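Local structure of L-Ala-D/L-Glu Epimerase (Escherichia coli, 1JPD) at residues 5-10 with 33-38; 12-17 with 305-310; 121-126 with 147-152; 239-244 with 270-275. The protein is an enzyme of the enolase superfamily that pairs an N-terminal domain, whose sheet has three antiparallel strands, with a C-terminal barrel domain. One frame throughout, in Å; residues are numbered along the deposited sequence.

Contact 1. Residues 5-10 with 33-38; sequences RTVKVF and VVVELE
Phe10 lies across Val34 where strands 6-10 and 33-38 run antiparallel, with axes 4.8 Å apart. From its CB, chi1 of 53° puts CG between the backbone N and the carbonyl carbon. CE1 of the Phe10 ring is 3.6 Å from Val34 CB. At the tip, Phe10 CZ is equally far, 3.6 Å, from Val34 CG1. Val34 CB sits over one ring face, offset toward the rim, in a CH-pi contact. Glu36 OE2 lies at the ring edge, near its plane, at 4.4 Å from Phe10 CE2.

Phe10 and Val34 are also a hydrogen-bonded pair. Val34 N bonds to Phe10 O at 2.8 Å. Lys8 and Glu36 form the next such pair, and Thr6 with Glu38 the last, where the bond from Glu38 N is weak. Lys8 and Glu36 point the same way, side by side, but Lys8 NZ stays 4.1 Å from Glu36 OE1, beyond a salt bridge. That oxygen is bridged to Lys43.

On the other face Val7 CG2 meets Leu37 CD2 at 3.7 Å, and the CG2 atoms of Val9 and Val35 also touch. Helices 58-66, 69-73 and 89-104 pack on this face. The helix side is aliphatic, while the opposite face mixes the Phe10-Val34 pair with charged residues. There Lys8 probably attracts Glu36 only loosely, since Glu36 already has Lys43 as its partner.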
# COMPACT_ATOMS: atom_id res chain seq x y z
N ARG A 5 -0.75 29.03 -8.87
CA ARG A 5 -1.56 27.86 -9.22
C ARG A 5 -3.03 27.94 -8.82
O ARG A 5 -3.42 28.72 -7.96
CB ARG A 5 -0.96 26.62 -8.55
CG ARG A 5 0.52 26.39 -8.76
CD ARG A 5 1.05 25.46 -7.68
NE ARG A 5 2.47 25.12 -7.83
CZ ARG A 5 3.24 24.72 -6.83
NH1 ARG A 5 2.73 24.62 -5.61
NH2 ARG A 5 4.52 24.42 -7.04
N THR A 6 -3.84 27.09 -9.46
CA THR A 6 -5.27 27.00 -9.17
C THR A 6 -5.50 25.60 -8.59
O THR A 6 -4.92 24.62 -9.06
CB THR A 6 -6.12 27.20 -10.45
OG1 THR A 6 -5.79 26.20 -11.42
CG2 THR A 6 -5.87 28.58 -11.04
N VAL A 7 -6.35 25.50 -7.57
CA VAL A 7 -6.61 24.21 -6.94
C VAL A 7 -8.06 23.78 -7.02
O VAL A 7 -8.98 24.56 -6.78
CB VAL A 7 -6.21 24.24 -5.44
CG1 VAL A 7 -6.51 22.90 -4.79
CG2 VAL A 7 -4.74 24.58 -5.30
N LYS A 8 -8.27 22.51 -7.37
CA LYS A 8 -9.61 21.94 -7.46
C LYS A 8 -9.60 20.69 -6.60
O LYS A 8 -8.73 19.81 -6.77
CB LYS A 8 -9.96 21.58 -8.90
CG LYS A 8 -10.23 22.77 -9.82
CD LYS A 8 -10.40 22.31 -11.26
CE LYS A 8 -10.48 23.48 -12.23
NZ LYS A 8 -10.38 23.02 -13.65
N VAL A 9 -10.54 20.61 -5.67
CA VAL A 9 -10.64 19.47 -4.79
C VAL A 9 -12.02 18.86 -4.93
O VAL A 9 -13.03 19.56 -4.81
CB VAL A 9 -10.42 19.90 -3.32
CG1 VAL A 9 -10.65 18.73 -2.38
CG2 VAL A 9 -9.01 20.43 -3.15
N PHE A 10 -12.07 17.57 -5.22
CA PHE A 10 -13.36 16.91 -5.35
C PHE A 10 -13.33 15.46 -4.87
O PHE A 10 -12.31 14.76 -4.95
CB PHE A 10 -13.90 17.01 -6.78
CG PHE A 10 -12.93 16.56 -7.84
CD1 PHE A 10 -13.03 15.29 -8.39
CD2 PHE A 10 -11.95 17.42 -8.32
CE1 PHE A 10 -12.17 14.87 -9.40
CE2 PHE A 10 -11.07 17.01 -9.32
CZ PHE A 10 -11.19 15.74 -9.86
N VAL A 33 -10.37 11.06 -2.58
CA VAL A 33 -10.40 12.50 -2.72
C VAL A 33 -9.35 12.88 -3.76
O VAL A 33 -8.19 12.47 -3.67
CB VAL A 33 -10.08 13.21 -1.39
CG1 VAL A 33 -9.92 14.69 -1.63
CG2 VAL A 33 -11.20 12.96 -0.39
N VAL A 34 -9.77 13.65 -4.76
CA VAL A 34 -8.85 14.06 -5.81
C VAL A 34 -8.49 15.53 -5.72
O VAL A 34 -9.31 16.37 -5.36
CB VAL A 34 -9.47 13.82 -7.21
CG1 VAL A 34 -8.42 14.11 -8.28
CG2 VAL A 34 -9.98 12.40 -7.33
N VAL A 35 -7.23 15.84 -6.05
CA VAL A 35 -6.75 17.21 -6.04
C VAL A 35 -6.07 17.50 -7.37
O VAL A 35 -5.08 16.87 -7.73
CB VAL A 35 -5.75 17.47 -4.92
CG1 VAL A 35 -5.09 18.84 -5.13
CG2 VAL A 35 -6.47 17.43 -3.57
N GLU A 36 -6.60 18.48 -8.08
CA GLU A 36 -6.05 18.87 -9.36
C GLU A 36 -5.38 20.24 -9.24
O GLU A 36 -6.01 21.21 -8.83
CB GLU A 36 -7.16 18.91 -10.41
CG GLU A 36 -6.74 19.37 -11.78
CD GLU A 36 -7.77 19.05 -12.84
OE1 GLU A 36 -7.86 19.81 -13.83
OE2 GLU A 36 -8.49 18.03 -12.70
N LEU A 37 -4.09 20.30 -9.57
CA LEU A 37 -3.32 21.54 -9.51
C LEU A 37 -3.08 22.05 -10.93
O LEU A 37 -2.96 21.26 -11.87
CB LEU A 37 -1.97 21.31 -8.82
CG LEU A 37 -1.98 20.79 -7.38
CD1 LEU A 37 -0.55 20.61 -6.91
CD2 LEU A 37 -2.72 21.75 -6.48
N GLU A 38 -3.00 23.37 -11.10
CA GLU A 38 -2.79 23.94 -12.42
C GLU A 38 -1.75 25.06 -12.45
O GLU A 38 -2.02 26.18 -12.01
CB GLU A 38 -4.10 24.47 -12.98
CG GLU A 38 -4.00 25.07 -14.37
CD GLU A 38 -4.77 24.28 -15.41
OE1 GLU A 38 -5.94 23.94 -15.15
OE2 GLU A 38 -4.20 23.99 -16.48

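Contact 2. Residues 12-17 with 305-310; sequences EAWPLH and TWLAVD
His17 is set against Ala308 by its torsions. Chi1 of -88° leaves CG anti to the carbonyl carbon, and chi2 of -59° turns the imidazole so that Ala308 CA stands over its centre. This CH-pi contact has CA 3.9 Å from the ring centroid. Thr305 O lies at the ring edge, in plane, 3.3 Å from His17 CD2.

Trp14 CG is likewise anti to its carbonyl carbon, and its side chain meets Leu307, Val309 and Asp310. Trp14 CB touches Leu307 CD1 at 3.8 Å. Farther out, Trp14 CE3 meets Val309 CG2, the two side chains crossing at about a right angle. Trp14 CZ3 comes to 3.6 Å from Asp310 O. Within its own strand Trp14 NE1 bonds to Glu12 OE1.

Leu16 and Leu307 form a single backbone bridge. Two bonds hold it: Ala308 N to Pro15 O at 3.0 Å, and His17 N to Trp306 O at 3.3 Å. The CD2 atoms of Leu16 and Leu307 also meet.

The loop 305-310 therefore lies against the end of strand 6-15 and joins the N-terminal domain to the C-terminal one. Strand 29-39 runs beside strand 6-15, and its Ala30 touches Leu307. At the start of helix 283-289, Ser283 OG hydrogen-bonds Asp310 OD2, and Arg284 forms a salt bridge with Glu12 OE1, the oxygen that also takes Trp14 NE1.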
# COMPACT_ATOMS: atom_id res chain seq x y z
N GLU A 12 -14.77 11.48 -4.76
CA GLU A 12 -15.27 10.44 -5.65
C GLU A 12 -15.49 9.08 -4.97
O GLU A 12 -14.56 8.51 -4.40
CB GLU A 12 -14.32 10.23 -6.83
CG GLU A 12 -14.17 11.41 -7.75
CD GLU A 12 -13.29 11.10 -8.96
OE1 GLU A 12 -12.47 10.15 -8.88
OE2 GLU A 12 -13.43 11.81 -9.98
N ALA A 13 -16.70 8.55 -5.05
CA ALA A 13 -16.99 7.25 -4.47
C ALA A 13 -17.15 6.21 -5.59
O ALA A 13 -18.21 6.12 -6.21
CB ALA A 13 -18.27 7.31 -3.63
N TRP A 14 -16.10 5.43 -5.84
CA TRP A 14 -16.13 4.42 -6.89
C TRP A 14 -16.72 3.08 -6.45
O TRP A 14 -16.30 2.50 -5.45
CB TRP A 14 -14.72 4.18 -7.45
CG TRP A 14 -14.08 5.40 -8.04
CD1 TRP A 14 -13.57 6.48 -7.36
CD2 TRP A 14 -13.84 5.66 -9.43
NE1 TRP A 14 -13.02 7.38 -8.25
CE2 TRP A 14 -13.17 6.90 -9.52
CE3 TRP A 14 -14.13 4.95 -10.61
CZ2 TRP A 14 -12.78 7.45 -10.75
CZ3 TRP A 14 -13.74 5.50 -11.83
CH2 TRP A 14 -13.08 6.74 -11.89
N PRO A 15 -17.70 2.56 -7.21
CA PRO A 15 -18.35 1.29 -6.90
C PRO A 15 -17.37 0.13 -6.91
O PRO A 15 -16.38 0.16 -7.65
CB PRO A 15 -19.39 1.15 -8.01
CG PRO A 15 -19.66 2.55 -8.42
CD PRO A 15 -18.28 3.15 -8.42
N LEU A 16 -17.64 -0.90 -6.11
CA LEU A 16 -16.79 -2.09 -6.05
C LEU A 16 -17.49 -3.24 -6.76
O LEU A 16 -18.71 -3.22 -6.91
CB LEU A 16 -16.50 -2.46 -4.59
CG LEU A 16 -15.68 -1.47 -3.76
CD1 LEU A 16 -15.53 -1.96 -2.33
CD2 LEU A 16 -14.31 -1.29 -4.39
N HIS A 17 -16.72 -4.24 -7.20
CA HIS A 17 -17.27 -5.42 -7.87
C HIS A 17 -18.23 -6.16 -6.95
O HIS A 17 -19.35 -6.50 -7.32
CB HIS A 17 -16.15 -6.39 -8.26
CG HIS A 17 -15.55 -6.12 -9.60
ND1 HIS A 17 -16.30 -6.12 -10.76
CD2 HIS A 17 -14.28 -5.85 -9.97
CE1 HIS A 17 -15.51 -5.88 -11.79
NE2 HIS A 17 -14.27 -5.71 -11.34
N THR A 305 -8.20 -3.16 -9.22
CA THR A 305 -8.98 -4.30 -9.70
C THR A 305 -10.20 -4.59 -8.82
O THR A 305 -11.09 -5.33 -9.22
CB THR A 305 -8.14 -5.61 -9.82
OG1 THR A 305 -7.71 -6.04 -8.52
CG2 THR A 305 -6.90 -5.38 -10.69
N TRP A 306 -10.23 -4.01 -7.63
CA TRP A 306 -11.35 -4.22 -6.72
C TRP A 306 -12.51 -3.30 -7.07
O TRP A 306 -13.60 -3.44 -6.51
CB TRP A 306 -10.93 -3.98 -5.26
CG TRP A 306 -9.85 -4.91 -4.76
CD1 TRP A 306 -8.52 -4.89 -5.09
CD2 TRP A 306 -10.02 -6.03 -3.88
NE1 TRP A 306 -7.86 -5.92 -4.47
CE2 TRP A 306 -8.75 -6.64 -3.72
CE3 TRP A 306 -11.12 -6.57 -3.20
CZ2 TRP A 306 -8.56 -7.77 -2.92
CZ3 TRP A 306 -10.93 -7.70 -2.40
CH2 TRP A 306 -9.65 -8.28 -2.27
N LEU A 307 -12.29 -2.36 -7.98
CA LEU A 307 -13.35 -1.44 -8.37
C LEU A 307 -14.05 -1.94 -9.63
O LEU A 307 -13.40 -2.48 -10.53
CB LEU A 307 -12.79 -0.04 -8.62
CG LEU A 307 -11.82 0.57 -7.62
CD1 LEU A 307 -11.61 2.02 -7.98
CD2 LEU A 307 -12.35 0.46 -6.22
N ALA A 308 -15.37 -1.77 -9.68
CA ALA A 308 -16.17 -2.20 -10.84
C ALA A 308 -15.59 -1.58 -12.11
O ALA A 308 -15.44 -2.25 -13.14
CB ALA A 308 -17.62 -1.77 -10.66
N VAL A 309 -15.27 -0.30 -12.04
CA VAL A 309 -14.68 0.43 -13.15
C VAL A 309 -13.51 1.21 -12.59
O VAL A 309 -13.38 1.37 -11.38
CB VAL A 309 -15.69 1.41 -13.79
CG1 VAL A 309 -16.75 0.63 -14.56
CG2 VAL A 309 -16.34 2.27 -12.72
N ASP A 310 -12.66 1.70 -13.49
CA ASP A 310 -11.47 2.45 -13.10
C ASP A 310 -11.44 3.73 -13.93
O ASP A 310 -12.34 3.99 -14.73
CB ASP A 310 -10.22 1.60 -13.39
CG ASP A 310 -8.95 2.16 -12.77
OD1 ASP A 310 -8.97 3.26 -12.18
OD2 ASP A 310 -7.91 1.49 -12.89

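Contact 3. Residues 121-126 with 147-152; sequences TVITAQ and GAKLLK
Gln126 and Leu151 pair in parallel in the first beta-alpha-beta unit of the barrel domain, strand 121-128, helix 133-145 and strand 150-154. Two backbone bonds make the link. Gln126 N gives to Leu150 O at 3.1 Å, and Lys152 N gives to Gln126 O at 2.7 Å. Before this pair the first strand is broken, and the contact passes to side chains. Ile123 CG2, anti to its backbone N, packs on Leu150 CB at 3.7 Å. Ala125 CB sits between two residues of the second strand, 3.9 Å from Lys152 CB and 4.1 Å from Leu150 CD2.

The helix ends in a Schellman motif at Gly147, which has positive phi, and the chain then enters the second strand. Ala125 also shares a backbone bond with Ala299 of the last parallel strand, consistent with closure of the barrel. Lys152 NZ is bridged to Asp300. Chi2 of -66° turns CD of Gln126 out of an extended line; its OE1 accepts from Gly320 N. Nearer its backbone, Gln126 CG touches Ala148 CB at 3.5 Å.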
# COMPACT_ATOMS: atom_id res chain seq x y z
N THR A 121 6.84 -5.64 -16.36
CA THR A 121 5.81 -6.39 -15.65
C THR A 121 6.13 -6.42 -14.16
O THR A 121 7.29 -6.62 -13.78
CB THR A 121 5.70 -7.83 -16.18
OG1 THR A 121 5.30 -7.80 -17.56
CG2 THR A 121 4.68 -8.62 -15.39
N VAL A 122 5.12 -6.22 -13.33
CA VAL A 122 5.29 -6.23 -11.88
C VAL A 122 4.41 -7.31 -11.27
O VAL A 122 3.21 -7.37 -11.55
CB VAL A 122 4.89 -4.88 -11.25
CG1 VAL A 122 4.99 -4.96 -9.74
CG2 VAL A 122 5.76 -3.75 -11.79
N ILE A 123 5.00 -8.17 -10.44
CA ILE A 123 4.26 -9.23 -9.77
C ILE A 123 3.48 -8.62 -8.61
O ILE A 123 4.07 -8.00 -7.72
CB ILE A 123 5.20 -10.34 -9.20
CG1 ILE A 123 5.89 -11.09 -10.34
CG2 ILE A 123 4.39 -11.33 -8.34
CD1 ILE A 123 6.82 -12.21 -9.89
N THR A 124 2.16 -8.79 -8.63
CA THR A 124 1.32 -8.25 -7.58
C THR A 124 0.62 -9.37 -6.83
O THR A 124 0.25 -10.39 -7.40
CB THR A 124 0.26 -7.27 -8.14
OG1 THR A 124 -0.64 -7.96 -9.02
CG2 THR A 124 0.95 -6.16 -8.91
N ALA A 125 0.45 -9.18 -5.53
CA ALA A 125 -0.18 -10.18 -4.69
C ALA A 125 -1.65 -10.38 -4.99
O ALA A 125 -2.43 -9.43 -5.04
CB ALA A 125 -0.01 -9.80 -3.24
N GLN A 126 -2.03 -11.64 -5.20
CA GLN A 126 -3.42 -11.98 -5.45
C GLN A 126 -3.99 -12.43 -4.13
O GLN A 126 -3.39 -13.25 -3.44
CB GLN A 126 -3.54 -13.09 -6.48
CG GLN A 126 -3.57 -12.58 -7.89
CD GLN A 126 -4.82 -11.76 -8.19
OE1 GLN A 126 -4.78 -10.85 -9.01
NE2 GLN A 126 -5.93 -12.10 -7.55
N GLY A 147 -2.01 -17.37 -13.55
CA GLY A 147 -0.80 -16.57 -13.64
C GLY A 147 -0.26 -15.91 -12.38
O GLY A 147 0.80 -15.28 -12.44
N ALA A 148 -0.95 -16.03 -11.25
CA ALA A 148 -0.48 -15.40 -10.03
C ALA A 148 0.63 -16.20 -9.35
O ALA A 148 0.39 -17.29 -8.84
CB ALA A 148 -1.63 -15.20 -9.07
N LYS A 149 1.84 -15.64 -9.33
CA LYS A 149 2.97 -16.31 -8.70
C LYS A 149 3.05 -16.00 -7.21
O LYS A 149 3.57 -16.79 -6.43
CB LYS A 149 4.27 -15.91 -9.39
CG LYS A 149 4.41 -16.48 -10.80
CD LYS A 149 5.60 -15.89 -11.54
CE LYS A 149 5.68 -16.46 -12.95
NZ LYS A 149 4.36 -16.40 -13.66
N LEU A 150 2.53 -14.84 -6.82
CA LEU A 150 2.54 -14.40 -5.43
C LEU A 150 1.10 -14.37 -4.93
O LEU A 150 0.28 -13.63 -5.45
CB LEU A 150 3.16 -13.01 -5.32
CG LEU A 150 3.17 -12.36 -3.93
CD1 LEU A 150 3.93 -13.24 -2.96
CD2 LEU A 150 3.81 -10.99 -4.02
N LEU A 151 0.81 -15.18 -3.92
CA LEU A 151 -0.52 -15.24 -3.33
C LEU A 151 -0.51 -14.66 -1.92
O LEU A 151 0.36 -15.00 -1.12
CB LEU A 151 -1.02 -16.69 -3.26
CG LEU A 151 -1.15 -17.49 -4.55
CD1 LEU A 151 -1.65 -18.90 -4.24
CD2 LEU A 151 -2.11 -16.78 -5.49
N LYS A 152 -1.47 -13.78 -1.63
CA LYS A 152 -1.56 -13.22 -0.29
C LYS A 152 -2.72 -13.93 0.39
O LYS A 152 -3.88 -13.69 0.04
CB LYS A 152 -1.83 -11.71 -0.33
CG LYS A 152 -1.89 -11.07 1.05
CD LYS A 152 -2.04 -9.55 0.98
CE LYS A 152 -3.38 -9.13 0.40
NZ LYS A 152 -3.47 -7.66 0.25

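Contact 4. Residues 239-244 with 270-275; sequences ALKGRY and QGFSLM
Lys241 and Phe272 meet where two helices of the barrel domain end and the chain turns back toward the strands. Lys241 follows helix 237-240. Phe272 follows helix 257-269, which closes with a Schellman motif at Gly271.

The Lys241 side chain bends at chi2 (50°) and crosses that of Phe272 obliquely. Its CD comes within 3.6 Å of Phe272 CZ. Farther along, Lys241 NZ stands over the ring face in a cation-pi contact, 4.7 Å from the centroid and 13° off the normal. The same NZ gives a hydrogen bond to Gln270 O at 3.1 Å, close to the direction of that carbonyl. Gln270 O lies just past the end of a helix, so the negative end of the helix dipole may add to the hold on the ammonium.

The Phe272 ring also meets backbone. Lys241 N lies at its edge, in plane, 3.7 Å from CZ. Tyr244 O approaches Phe272 CE2 at 3.4 Å, and Leu240 CB touches the same carbon at 4.0 Å. The turn that carries these groups is held by Leu240 O, which accepts from both Arg243 N and Tyr244 N.

Phe272 packs on Ala267 of helix 257-269. Leu240 rests on Val247 of strand 246-249 and Ala227 of strand 225-227. Beyond the contact, strands 273-276 and 246-249 lie side by side in parallel.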
# COMPACT_ATOMS: atom_id res chain seq x y z
N ALA A 239 10.44 2.15 17.11
CA ALA A 239 9.53 1.22 17.77
C ALA A 239 9.52 -0.13 17.06
O ALA A 239 9.53 -1.17 17.71
CB ALA A 239 8.12 1.80 17.80
N LEU A 240 9.51 -0.10 15.74
CA LEU A 240 9.48 -1.33 14.96
C LEU A 240 10.73 -2.21 15.09
O LEU A 240 10.64 -3.43 15.02
CB LEU A 240 9.23 -1.01 13.48
CG LEU A 240 7.94 -0.26 13.12
CD1 LEU A 240 7.86 -0.13 11.60
CD2 LEU A 240 6.72 -1.00 13.66
N LYS A 241 11.89 -1.59 15.28
CA LYS A 241 13.15 -2.33 15.39
C LYS A 241 13.08 -3.38 16.49
O LYS A 241 12.94 -3.04 17.66
CB LYS A 241 14.31 -1.35 15.65
CG LYS A 241 15.68 -1.88 15.24
CD LYS A 241 15.66 -2.43 13.81
CE LYS A 241 16.92 -3.22 13.47
NZ LYS A 241 16.69 -4.16 12.33
N GLY A 242 13.17 -4.65 16.12
CA GLY A 242 13.11 -5.72 17.10
C GLY A 242 11.75 -6.40 17.17
O GLY A 242 11.56 -7.35 17.93
N ARG A 243 10.80 -5.90 16.38
CA ARG A 243 9.47 -6.49 16.35
C ARG A 243 9.11 -6.94 14.94
O ARG A 243 8.33 -7.88 14.77
CB ARG A 243 8.42 -5.50 16.87
CG ARG A 243 8.59 -5.19 18.34
CD ARG A 243 7.44 -4.39 18.92
NE ARG A 243 7.73 -4.06 20.31
CZ ARG A 243 6.91 -3.38 21.11
NH1 ARG A 243 5.73 -2.95 20.68
NH2 ARG A 243 7.28 -3.13 22.36
N TYR A 244 9.69 -6.29 13.93
CA TYR A 244 9.42 -6.62 12.54
C TYR A 244 10.67 -6.64 11.65
O TYR A 244 11.63 -5.89 11.87
CB TYR A 244 8.42 -5.61 11.96
CG TYR A 244 7.09 -5.52 12.68
CD1 TYR A 244 6.91 -4.68 13.77
CD2 TYR A 244 6.01 -6.29 12.27
CE1 TYR A 244 5.69 -4.60 14.44
CE2 TYR A 244 4.78 -6.22 12.92
CZ TYR A 244 4.63 -5.37 14.01
OH TYR A 244 3.41 -5.32 14.65
N GLN A 270 18.34 0.72 8.11
CA GLN A 270 18.23 0.11 9.43
C GLN A 270 18.03 -1.39 9.40
O GLN A 270 17.72 -2.01 10.42
CB GLN A 270 17.12 0.77 10.25
CG GLN A 270 17.45 2.19 10.64
CD GLN A 270 16.47 2.76 11.64
OE1 GLN A 270 16.17 2.12 12.66
NE2 GLN A 270 15.98 3.96 11.37
N GLY A 271 18.18 -1.98 8.22
CA GLY A 271 18.05 -3.43 8.09
C GLY A 271 16.67 -3.99 7.80
O GLY A 271 16.49 -5.21 7.82
N PHE A 272 15.71 -3.12 7.52
CA PHE A 272 14.36 -3.58 7.22
C PHE A 272 14.20 -3.91 5.75
O PHE A 272 14.82 -3.28 4.89
CB PHE A 272 13.31 -2.51 7.57
CG PHE A 272 13.20 -2.20 9.04
CD1 PHE A 272 13.93 -1.16 9.61
CD2 PHE A 272 12.32 -2.91 9.85
CE1 PHE A 272 13.78 -0.83 10.95
CE2 PHE A 272 12.16 -2.59 11.19
CZ PHE A 272 12.89 -1.54 11.75
N SER A 273 13.38 -4.92 5.45
CA SER A 273 13.09 -5.27 4.06
C SER A 273 11.84 -4.45 3.74
O SER A 273 11.12 -4.04 4.66
CB SER A 273 12.84 -6.78 3.91
OG SER A 273 12.07 -7.29 4.98
N LEU A 274 11.57 -4.20 2.47
CA LEU A 274 10.41 -3.38 2.13
C LEU A 274 9.33 -4.09 1.34
O LEU A 274 9.57 -5.06 0.63
CB LEU A 274 10.84 -2.14 1.33
CG LEU A 274 11.98 -1.26 1.84
CD1 LEU A 274 12.14 -0.08 0.90
CD2 LEU A 274 11.69 -0.80 3.26
N MET A 275 8.12 -3.56 1.47
CA MET A 275 6.97 -4.07 0.74
C MET A 275 6.19 -2.82 0.34
O MET A 275 6.20 -1.83 1.06
CB MET A 275 6.11 -4.94 1.65
CG MET A 275 4.95 -5.55 0.91
SD MET A 275 3.83 -6.42 2.00
CE MET A 275 2.46 -6.64 0.90

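Contacts 1 and 2 share strand 6-15 and touch through Val34 and Glu12. Contact 1 is a regular antiparallel pairing within the N-terminal domain, partly buried, with one face under helices. Contact 2 lies at the surface and joins that domain to a loop of the C-terminal one, with just one backbone bridge. Contacts 3 and 4 reach the same barrel sheet, their nearest atoms about 5 Å apart. Contact 3 is a short parallel pairing, partly buried. Contact 4 is mostly buried and has no backbone-to-backbone bond across it; a lysine reaches a carbonyl and an aromatic ring instead. Along the chain, both barrel contacts fall inside the long loop closed by contact 2.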